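Local atomic coordinates of TerD domain-containing protein (Streptomyces avermitilis, PDB entry 2QNG), a protein that is of uncharacterised function but binds calcium ions and belongs to the CAPAB/TerDEXZ family, whose members share the TerD domain. Residues Y111-R123 with D185-Q197. Sequence-based numbering, arbitrary orientation.
Sequences YARVVVGVVIQQR and DPATFARVMGGRQ
Val119 meets the first turns of helix 186-192 with both methyls. Val119 CG1 lies 3.2 Å from Phe189 CD2, a tight approach. Val119 CG2 packs 4.0 Å from Pro186 CB. The amide end of Gln121 covers the same proline, with Gln121 OE1 3.7 Å from Pro186 CG. Phe189 holds CG anti to the backbone N (chi1 179°), and this sends the ring to the strand. The ring edge meets Gly117 CA, 4.2 Å from Phe189 CZ. A CB on Gly117 would collide with that CZ. Selenomethionine Met193 bends at its last torsion and brings Met193 CE within 3.5 Å of Val115 O. Its CB lies over one face of the Phe189 ring.

The polar contact comes after the helix. Arg113 NH1 donates to Gly194 O at 2.8 Å, in the carbonyl plane and on a lone pair. NH2 adds a weak bond to the same oxygen. A water accepts from NH2 and donates to Met193 O and Gly195 O. Val115 CG2 covers one face of the Arg113 guanidinium, 3.4 Å above its plane. Glu164 forms a salt bridge with NE, and NH1 also donates a hydrogen bond to Ala63 O. A leucine in place of Arg113 would probably leave Glu164 without its charge partner and the turn 192-195 less firmly tied to the strand.

At the other helix end, Asp185 is the N-cap. Asp185 OD1 accepts from Thr188 N at 3.0 Å and from Thr188 OG1. Gln121 NE2 hydrogen-bonds to OD2 of Asp52, a ligand of one calcium ion.

The short C-terminal helix thus runs nearly antiparallel (162°) to strand 111-120 and covers part of one face of the antiparallel sheet that contains this strand. Apolar packing holds the helix. One buried arginine ties the chain that follows by bonds to a carbonyl and a water, while its charge is met by Glu164 on strand 159-167.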
loop_
_atom_site.group_PDB
_atom_site.type_symbol
_atom_site.label_atom_id
_atom_site.label_comp_id
_atom_site.label_asym_id
_atom_site.label_seq_id
_atom_site.Cartn_x
_atom_site.Cartn_y
_atom_site.Cartn_z
ATOM N N TYR A 111 14.829 10.178 4.479
ATOM C CA TYR A 111 13.501 9.560 4.604
ATOM C C TYR A 111 13.418 8.798 5.901
ATOM O O TYR A 111 14.229 7.906 6.143
ATOM C CB TYR A 111 13.210 8.625 3.421
ATOM C CG TYR A 111 13.319 9.349 2.108
ATOM C CD1 TYR A 111 12.383 10.327 1.758
ATOM C CD2 TYR A 111 14.377 9.095 1.236
ATOM C CE1 TYR A 111 12.486 11.025 0.561
ATOM C CE2 TYR A 111 14.491 9.778 0.026
ATOM C CZ TYR A 111 13.544 10.752 -0.301
ATOM O OH TYR A 111 13.664 11.446 -1.487
ATOM N N ALA A 112 12.442 9.134 6.731
ATOM C CA ALA A 112 12.330 8.530 8.036
ATOM C C ALA A 112 11.106 7.662 8.208
ATOM O O ALA A 112 11.003 6.923 9.190
ATOM C CB ALA A 112 12.337 9.617 9.109
ATOM N N ARG A 113 10.181 7.735 7.248
ATOM C CA ARG A 113 8.933 7.004 7.380
ATOM C C ARG A 113 8.381 6.677 6.011
ATOM O O ARG A 113 8.524 7.455 5.074
ATOM C CB ARG A 113 7.932 7.841 8.182
ATOM C CG ARG A 113 6.554 7.219 8.383
ATOM C CD ARG A 113 5.774 7.975 9.500
ATOM N NE ARG A 113 4.407 7.478 9.663
ATOM C CZ ARG A 113 3.335 8.040 9.107
ATOM N NH1 ARG A 113 3.456 9.128 8.357
ATOM N NH2 ARG A 113 2.134 7.515 9.332
ATOM N N VAL A 114 7.807 5.479 5.909
ATOM C CA VAL A 114 7.148 5.025 4.682
ATOM C C VAL A 114 5.798 4.461 5.082
ATOM O O VAL A 114 5.708 3.678 6.036
ATOM C CB VAL A 114 7.973 3.911 3.981
ATOM C CG1 VAL A 114 7.245 3.402 2.705
ATOM C CG2 VAL A 114 9.334 4.440 3.616
ATOM N N VAL A 115 4.756 4.851 4.342
ATOM C CA VAL A 115 3.419 4.321 4.552
ATOM C C VAL A 115 2.999 3.582 3.294
ATOM O O VAL A 115 3.223 4.059 2.188
ATOM C CB VAL A 115 2.391 5.444 4.878
ATOM C CG1 VAL A 115 0.996 4.851 5.099
ATOM C CG2 VAL A 115 2.836 6.172 6.159
ATOM N N VAL A 116 2.423 2.402 3.465
ATOM C CA VAL A 116 1.874 1.661 2.342
ATOM C C VAL A 116 0.358 1.569 2.452
ATOM O O VAL A 116 -0.187 1.579 3.552
ATOM C CB VAL A 116 2.491 0.239 2.225
ATOM C CG1 VAL A 116 3.911 0.334 1.763
ATOM C CG2 VAL A 116 2.438 -0.511 3.547
ATOM N N GLY A 117 -0.309 1.515 1.308
ATOM C CA GLY A 117 -1.771 1.473 1.297
ATOM C C GLY A 117 -2.308 0.807 0.067
ATOM O O GLY A 117 -1.555 0.484 -0.868
ATOM N N VAL A 118 -3.631 0.616 0.079
ATOM C CA VAL A 118 -4.333 -0.016 -1.013
ATOM C C VAL A 118 -5.558 0.845 -1.281
ATOM O O VAL A 118 -6.337 1.119 -0.355
ATOM C CB VAL A 118 -4.760 -1.458 -0.661
ATOM C CG1 VAL A 118 -5.594 -2.090 -1.773
ATOM C CG2 VAL A 118 -3.531 -2.319 -0.344
ATOM N N VAL A 119 -5.716 1.275 -2.537
ATOM C CA VAL A 119 -6.912 2.005 -2.941
ATOM C C VAL A 119 -7.774 1.157 -3.850
ATOM O O VAL A 119 -7.243 0.371 -4.643
ATOM C CB VAL A 119 -6.552 3.327 -3.664
ATOM C CG1 VAL A 119 -5.728 4.207 -2.769
ATOM C CG2 VAL A 119 -5.802 3.084 -4.993
ATOM N N ILE A 120 -9.088 1.352 -3.766
ATOM C CA ILE A 120 -9.997 0.767 -4.716
ATOM C C ILE A 120 -10.360 1.869 -5.691
ATOM O O ILE A 120 -10.803 2.950 -5.285
ATOM C CB ILE A 120 -11.273 0.278 -4.044
ATOM C CG1 ILE A 120 -10.961 -0.736 -2.938
ATOM C CG2 ILE A 120 -12.239 -0.302 -5.106
ATOM C CD1 ILE A 120 -12.115 -0.974 -2.006
ATOM N N GLN A 121 -10.140 1.629 -6.981
ATOM C CA GLN A 121 -10.529 2.635 -7.979
ATOM C C GLN A 121 -12.043 2.842 -7.941
ATOM O O GLN A 121 -12.805 1.880 -7.819
ATOM C CB GLN A 121 -10.109 2.205 -9.384
ATOM C CG GLN A 121 -8.586 2.280 -9.583
ATOM C CD GLN A 121 -8.055 3.717 -9.642
ATOM O OE1 GLN A 121 -8.792 4.653 -9.971
ATOM N NE2 GLN A 121 -6.794 3.896 -9.291
ATOM N N GLN A 122 -12.462 4.111 -8.065
ATOM C CA GLN A 122 -13.866 4.512 -7.868
ATOM C C GLN A 122 -14.525 5.064 -9.120
ATOM O O GLN A 122 -15.733 5.259 -9.133
ATOM C CB GLN A 122 -13.962 5.596 -6.771
ATOM C CG GLN A 122 -13.471 5.160 -5.395
ATOM C CD GLN A 122 -14.269 4.003 -4.859
ATOM O OE1 GLN A 122 -15.499 4.071 -4.776
ATOM N NE2 GLN A 122 -13.574 2.939 -4.461
ATOM N N ARG A 123 -13.744 5.345 -10.155
ATOM C CA ARG A 123 -14.272 6.052 -11.328
ATOM C C ARG A 123 -15.497 5.358 -11.937
ATOM O O ARG A 123 -16.464 6.031 -12.320
ATOM C CB ARG A 123 -13.161 6.228 -12.371
ATOM C CG ARG A 123 -13.502 7.061 -13.600
ATOM C CD ARG A 123 -12.584 6.678 -14.778
ATOM N NE ARG A 123 -12.690 5.249 -15.078
ATOM C CZ ARG A 123 -11.738 4.496 -15.630
ATOM N NH1 ARG A 123 -10.562 5.020 -15.978
ATOM N NH2 ARG A 123 -11.969 3.205 -15.839
ATOM N N ASP A 185 -11.039 8.929 -2.558
ATOM C CA ASP A 185 -10.679 8.381 -3.859
ATOM C C ASP A 185 -9.152 8.270 -3.963
ATOM O O ASP A 185 -8.423 8.743 -3.078
ATOM C CB ASP A 185 -11.323 9.184 -5.009
ATOM C CG ASP A 185 -10.842 10.604 -5.086
ATOM O OD1 ASP A 185 -9.791 10.947 -4.495
ATOM O OD2 ASP A 185 -11.524 11.390 -5.785
ATOM N N PRO A 186 -8.645 7.620 -5.008
ATOM C CA PRO A 186 -7.185 7.396 -5.066
ATOM C C PRO A 186 -6.314 8.641 -5.010
ATOM O O PRO A 186 -5.312 8.655 -4.285
ATOM C CB PRO A 186 -7.010 6.659 -6.399
ATOM C CG PRO A 186 -8.292 5.869 -6.508
ATOM C CD PRO A 186 -9.345 6.875 -6.073
ATOM N N ALA A 187 -6.693 9.679 -5.751
ATOM C CA ALA A 187 -5.868 10.889 -5.783
ATOM C C ALA A 187 -5.800 11.598 -4.431
ATOM O O ALA A 187 -4.728 12.073 -4.009
ATOM C CB ALA A 187 -6.341 11.822 -6.852
ATOM N N THR A 188 -6.935 11.654 -3.750
ATOM C CA THR A 188 -6.976 12.277 -2.446
ATOM C C THR A 188 -6.208 11.440 -1.420
ATOM O O THR A 188 -5.414 11.980 -0.647
ATOM C CB THR A 188 -8.425 12.521 -1.990
ATOM O OG1 THR A 188 -9.090 13.329 -2.966
ATOM C CG2 THR A 188 -8.479 13.197 -0.637
ATOM N N PHE A 189 -6.442 10.128 -1.440
ATOM C CA PHE A 189 -5.764 9.225 -0.526
ATOM C C PHE A 189 -4.251 9.404 -0.599
ATOM O O PHE A 189 -3.580 9.458 0.441
ATOM C CB PHE A 189 -6.133 7.784 -0.859
ATOM C CG PHE A 189 -5.455 6.772 0.012
ATOM C CD1 PHE A 189 -5.883 6.552 1.310
ATOM C CD2 PHE A 189 -4.395 6.026 -0.477
ATOM C CE1 PHE A 189 -5.252 5.603 2.108
ATOM C CE2 PHE A 189 -3.792 5.053 0.312
ATOM C CZ PHE A 189 -4.234 4.832 1.583
ATOM N N ALA A 190 -3.712 9.496 -1.815
ATOM C CA ALA A 190 -2.263 9.618 -1.975
ATOM C C ALA A 190 -1.698 10.847 -1.287
ATOM O O ALA A 190 -0.535 10.866 -0.890
ATOM C CB ALA A 190 -1.848 9.572 -3.442
ATOM N N ARG A 191 -2.527 11.881 -1.128
ATOM C CA ARG A 191 -2.049 13.122 -0.517
ATOM C C ARG A 191 -2.153 13.093 0.995
ATOM O O ARG A 191 -1.419 13.818 1.678
ATOM C CB ARG A 191 -2.827 14.345 -1.029
ATOM C CG ARG A 191 -2.848 14.528 -2.534
ATOM C CD ARG A 191 -1.488 14.515 -3.192
ATOM N NE ARG A 191 -0.527 15.451 -2.615
ATOM C CZ ARG A 191 0.799 15.288 -2.657
ATOM N NH1 ARG A 191 1.322 14.231 -3.278
ATOM N NH2 ARG A 191 1.595 16.195 -2.105
ATOM N N VAL A 192 -3.095 12.301 1.519
ATOM C CA VAL A 192 -3.416 12.341 2.956
ATOM C C VAL A 192 -2.986 11.094 3.723
ATOM O O VAL A 192 -3.095 11.043 4.955
ATOM C CB VAL A 192 -4.919 12.658 3.216
ATOM C CG1 VAL A 192 -5.294 13.983 2.579
ATOM C CG2 VAL A 192 -5.833 11.512 2.723
HETATM N N MSE A 193 -2.470 10.093 3.001
HETATM C CA MSE A 193 -2.186 8.800 3.631
HETATM C C MSE A 193 -1.093 8.817 4.712
HETATM O O MSE A 193 -0.942 7.837 5.447
HETATM C CB MSE A 193 -1.842 7.721 2.571
HETATM C CG MSE A 193 -0.583 8.047 1.775
HETATM SE SE MSE A 193 -0.305 6.874 0.254
HETATM C CE MSE A 193 0.064 5.248 1.257
ATOM N N GLY A 194 -0.335 9.901 4.810
ATOM C CA GLY A 194 0.677 10.022 5.847
ATOM C C GLY A 194 0.199 10.484 7.209
ATOM O O GLY A 194 0.993 10.499 8.153
ATOM N N GLY A 195 -1.084 10.838 7.334
ATOM C CA GLY A 195 -1.595 11.377 8.606
ATOM C C GLY A 195 -1.387 10.446 9.791
ATOM O O GLY A 195 -1.558 9.239 9.673
ATOM N N ARG A 196 -1.030 11.017 10.945
ATOM C CA ARG A 196 -0.731 10.236 12.147
ATOM C C ARG A 196 -1.978 9.508 12.652
ATOM O O ARG A 196 -3.091 10.017 12.515
ATOM C CB ARG A 196 -0.196 11.179 13.233
ATOM C CG ARG A 196 0.826 10.582 14.188
ATOM C CD ARG A 196 1.155 11.592 15.304
ATOM N NE ARG A 196 2.321 12.452 15.039
ATOM C CZ ARG A 196 2.273 13.673 14.491
ATOM N NH1 ARG A 196 1.113 14.207 14.104
ATOM N NH2 ARG A 196 3.397 14.368 14.318
ATOM N N GLN A 197 -1.790 8.313 13.219
ATOM C CA GLN A 197 -2.902 7.554 13.800
ATOM C C GLN A 197 -2.703 7.381 15.302
ATOM O O GLN A 197 -1.623 6.996 15.745
ATOM C CB GLN A 197 -3.050 6.183 13.124
ATOM C CG GLN A 197 -3.402 6.241 11.631
ATOM C CD GLN A 197 -4.783 6.799 11.361
ATOM O OE1 GLN A 197 -5.540 7.109 12.288
ATOM N NE2 GLN A 197 -5.124 6.935 10.084
HETATM O O HOH W 1 -0.685 7.263 8.063
#